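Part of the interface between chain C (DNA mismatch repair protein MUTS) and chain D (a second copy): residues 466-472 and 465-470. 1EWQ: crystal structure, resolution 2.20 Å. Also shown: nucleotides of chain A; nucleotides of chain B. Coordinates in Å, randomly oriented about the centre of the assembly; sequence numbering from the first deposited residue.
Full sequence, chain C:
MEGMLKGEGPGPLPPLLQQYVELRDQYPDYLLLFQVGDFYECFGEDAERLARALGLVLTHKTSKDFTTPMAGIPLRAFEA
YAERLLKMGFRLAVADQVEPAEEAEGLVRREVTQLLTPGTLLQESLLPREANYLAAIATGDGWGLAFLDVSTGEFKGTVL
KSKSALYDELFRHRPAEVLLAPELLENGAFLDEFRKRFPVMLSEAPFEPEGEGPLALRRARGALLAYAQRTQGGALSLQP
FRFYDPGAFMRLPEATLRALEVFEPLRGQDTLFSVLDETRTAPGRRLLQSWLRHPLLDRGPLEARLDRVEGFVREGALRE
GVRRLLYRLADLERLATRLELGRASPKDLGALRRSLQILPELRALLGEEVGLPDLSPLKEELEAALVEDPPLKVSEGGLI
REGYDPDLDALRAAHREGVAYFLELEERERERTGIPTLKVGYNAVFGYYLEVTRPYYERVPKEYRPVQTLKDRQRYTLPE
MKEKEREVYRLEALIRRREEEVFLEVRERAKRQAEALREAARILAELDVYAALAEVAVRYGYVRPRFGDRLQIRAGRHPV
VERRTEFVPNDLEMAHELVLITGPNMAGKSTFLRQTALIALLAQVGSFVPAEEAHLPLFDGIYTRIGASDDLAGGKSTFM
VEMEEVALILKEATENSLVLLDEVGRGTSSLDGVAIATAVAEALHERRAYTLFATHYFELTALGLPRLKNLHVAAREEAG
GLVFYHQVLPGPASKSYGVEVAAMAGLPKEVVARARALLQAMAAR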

# COMPACT_ATOMS: atom_id res chain seq x y z
N PRO C 466 -48.63 31.94 19.23
CA PRO C 466 -48.00 30.61 19.30
C PRO C 466 -47.18 30.37 18.05
O PRO C 466 -47.63 30.65 16.95
CB PRO C 466 -49.20 29.67 19.39
CG PRO C 466 -50.23 30.50 20.11
CD PRO C 466 -50.09 31.84 19.43
N VAL C 467 -45.96 29.87 18.22
CA VAL C 467 -45.10 29.60 17.08
C VAL C 467 -44.55 28.18 17.06
O VAL C 467 -44.54 27.51 16.02
CB VAL C 467 -43.91 30.61 17.04
CG1 VAL C 467 -42.86 30.15 16.04
CG2 VAL C 467 -44.42 31.98 16.63
N GLN C 468 -44.11 27.71 18.22
CA GLN C 468 -43.56 26.37 18.31
C GLN C 468 -43.93 25.72 19.63
O GLN C 468 -43.77 26.33 20.70
CB GLN C 468 -42.03 26.40 18.17
CG GLN C 468 -41.37 25.02 18.21
CD GLN C 468 -39.84 25.08 18.29
OE1 GLN C 468 -39.17 24.05 18.21
NE2 GLN C 468 -39.29 26.27 18.47
N THR C 469 -44.44 24.50 19.56
CA THR C 469 -44.82 23.76 20.74
C THR C 469 -43.76 22.70 21.00
O THR C 469 -43.33 21.99 20.09
CB THR C 469 -46.19 23.04 20.57
OG1 THR C 469 -47.23 24.00 20.36
CG2 THR C 469 -46.51 22.21 21.81
N LEU C 470 -43.32 22.61 22.25
CA LEU C 470 -42.32 21.62 22.61
C LEU C 470 -42.86 20.75 23.73
O LEU C 470 -43.99 20.94 24.19
CB LEU C 470 -41.01 22.30 23.04
CG LEU C 470 -40.34 23.11 21.92
CD1 LEU C 470 -40.56 24.60 22.16
CD2 LEU C 470 -38.86 22.80 21.87
N LYS C 471 -42.06 19.79 24.17
CA LYS C 471 -42.46 18.88 25.22
C LYS C 471 -43.03 19.62 26.43
O LYS C 471 -44.14 19.31 26.88
CB LYS C 471 -41.27 18.01 25.64
CG LYS C 471 -41.66 16.70 26.31
CD LYS C 471 -42.70 15.94 25.50
CE LYS C 471 -42.87 14.51 26.01
NZ LYS C 471 -43.05 14.46 27.49
N ASP C 472 -42.29 20.59 26.96
CA ASP C 472 -42.75 21.32 28.13
C ASP C 472 -42.44 22.81 28.07
O ASP C 472 -42.28 23.48 29.09
CB ASP C 472 -42.14 20.72 29.39
CG ASP C 472 -42.62 19.30 29.65
OD1 ASP C 472 -43.83 19.14 29.96
OD2 ASP C 472 -41.81 18.37 29.52
N ARG D 465 -54.63 17.86 20.55
CA ARG D 465 -53.72 18.50 21.49
C ARG D 465 -52.36 18.50 20.82
O ARG D 465 -51.75 17.44 20.64
CB ARG D 465 -53.63 17.71 22.80
CG ARG D 465 -52.42 18.07 23.66
CD ARG D 465 -52.17 17.00 24.71
NE ARG D 465 -50.86 17.12 25.36
CZ ARG D 465 -50.52 18.08 26.22
NH1 ARG D 465 -51.39 19.03 26.54
NH2 ARG D 465 -49.31 18.08 26.76
N PRO D 466 -51.87 19.69 20.42
CA PRO D 466 -50.56 19.75 19.76
C PRO D 466 -49.50 19.31 20.77
O PRO D 466 -49.64 19.57 21.96
CB PRO D 466 -50.43 21.22 19.40
CG PRO D 466 -51.12 21.89 20.55
CD PRO D 466 -52.37 21.04 20.70
N VAL D 467 -48.45 18.65 20.29
CA VAL D 467 -47.39 18.18 21.16
C VAL D 467 -46.01 18.54 20.64
O VAL D 467 -45.04 18.62 21.40
CB VAL D 467 -47.46 16.65 21.33
CG1 VAL D 467 -46.46 16.19 22.38
CG2 VAL D 467 -48.88 16.24 21.73
N GLN D 468 -45.91 18.76 19.33
CA GLN D 468 -44.63 19.11 18.72
C GLN D 468 -44.84 19.85 17.41
O GLN D 468 -45.65 19.45 16.57
CB GLN D 468 -43.79 17.86 18.48
CG GLN D 468 -42.47 18.13 17.78
CD GLN D 468 -41.62 16.89 17.60
OE1 GLN D 468 -42.10 15.85 17.14
NE2 GLN D 468 -40.34 16.99 17.96
N THR D 469 -44.10 20.94 17.23
CA THR D 469 -44.19 21.75 16.03
C THR D 469 -42.89 21.73 15.25
O THR D 469 -41.81 21.99 15.80
CB THR D 469 -44.53 23.22 16.35
OG1 THR D 469 -45.65 23.28 17.25
CG2 THR D 469 -44.88 23.97 15.07
N LEU D 470 -42.99 21.42 13.96
CA LEU D 470 -41.82 21.38 13.09
C LEU D 470 -41.90 22.49 12.05
O LEU D 470 -42.85 23.26 12.02
CB LEU D 470 -41.72 20.02 12.38
CG LEU D 470 -41.42 18.78 13.23
CD1 LEU D 470 -42.61 18.43 14.11
CD2 LEU D 470 -41.11 17.62 12.30
P DC A 20 -38.28 19.23 23.52
OP1 DC A 20 -39.66 19.08 22.98
OP2 DC A 20 -37.98 20.34 24.46
O5' DC A 20 -37.87 17.86 24.21
C5' DC A 20 -37.88 16.66 23.44
C4' DC A 20 -37.30 15.52 24.26
O4' DC A 20 -35.85 15.57 24.26
C3' DC A 20 -37.74 15.53 25.72
O3' DC A 20 -38.15 14.23 26.10
C2' DC A 20 -36.49 15.92 26.48
C1' DC A 20 -35.39 15.38 25.59
N1 DC A 20 -34.09 16.07 25.71
C2 DC A 20 -32.91 15.32 25.59
O2 DC A 20 -32.99 14.10 25.38
N3 DC A 20 -31.71 15.95 25.71
C4 DC A 20 -31.67 17.27 25.93
N4 DC A 20 -30.47 17.85 26.04
C5 DC A 20 -32.86 18.05 26.05
C6 DC A 20 -34.03 17.42 25.94
P DG B 10 -38.01 19.76 10.95
OP1 DG B 10 -38.87 20.83 11.53
OP2 DG B 10 -38.63 18.66 10.16
O5' DG B 10 -36.91 20.47 10.06
C5' DG B 10 -35.56 20.07 10.19
C4' DG B 10 -34.66 21.09 9.55
O4' DG B 10 -33.34 20.51 9.60
C3' DG B 10 -34.97 21.34 8.08
O3' DG B 10 -34.76 22.72 7.77
C2' DG B 10 -34.07 20.36 7.34
C1' DG B 10 -32.92 20.07 8.32
N9 DG B 10 -32.60 18.65 8.43
C8 DG B 10 -33.46 17.59 8.26
N7 DG B 10 -32.88 16.43 8.39
C5 DG B 10 -31.56 16.74 8.67
C6 DG B 10 -30.44 15.89 8.89
O6 DG B 10 -30.40 14.65 8.87
N1 DG B 10 -29.28 16.62 9.14
C2 DG B 10 -29.20 17.99 9.17
N2 DG B 10 -28.00 18.51 9.44
N3 DG B 10 -30.23 18.79 8.95
C4 DG B 10 -31.37 18.10 8.71
P DG A 21 -38.90 14.01 27.50
OP1 DG A 21 -40.17 13.32 27.17
OP2 DG A 21 -38.93 15.28 28.26
O5' DG A 21 -37.93 12.99 28.25
C5' DG A 21 -37.49 11.81 27.58
C4' DG A 21 -36.43 11.11 28.40
O4' DG A 21 -35.19 11.86 28.37
C3' DG A 21 -36.78 10.91 29.88
O3' DG A 21 -36.36 9.59 30.29
C2' DG A 21 -36.00 12.02 30.57
C1' DG A 21 -34.77 12.17 29.69
N9 DG A 21 -34.16 13.50 29.65
C8 DG A 21 -34.81 14.71 29.57
N7 DG A 21 -33.99 15.72 29.50
C5 DG A 21 -32.72 15.15 29.56
C6 DG A 21 -31.42 15.75 29.53
O6 DG A 21 -31.13 16.95 29.45
N1 DG A 21 -30.42 14.80 29.62
C2 DG A 21 -30.62 13.44 29.72
N2 DG A 21 -29.52 12.69 29.80
N3 DG A 21 -31.82 12.87 29.76
C4 DG A 21 -32.81 13.78 29.67

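Two hydrogen bonds, both between the same pair of threonines, hold this contact together. The backbone N of Thr C469 donates to OG1 of Thr D469 at 2.9 Å with an N-H...O angle of 153°, and the backbone N of Thr D469 donates to O of Thr C469 at 3.1 Å and 143°. The strands cross at 93°, so they cannot run the usual ladder of backbone bonds; one of the two pairings here is instead completed by a side-chain hydroxyl. Threonine suits this place because its short side chain, in the m rotamer and directed toward the partner, carries both a polar and a methyl branch. The same O of Thr C469 also receives a CA-H...O contact from CA of Gln D468, at 3.4 Å.

Packing surrounds this polar centre. CG2 of Thr D469 lies 3.7 Å from O of Val C467, while CG2 of Thr C469 rests against the opposing backbone, 3.9 Å from C of Val D467. The valine side chains themselves start away from the partner strand, leaving the close approach to main-chain atoms.

At the margin, Lys C471 turns to DNA: its N donates to OP1 of DC20 at 2.8 Å, and its NZ makes a weak hydrogen bond to OP1 of DG21 at 3.1 Å, a long cationic chain reaching the next phosphate.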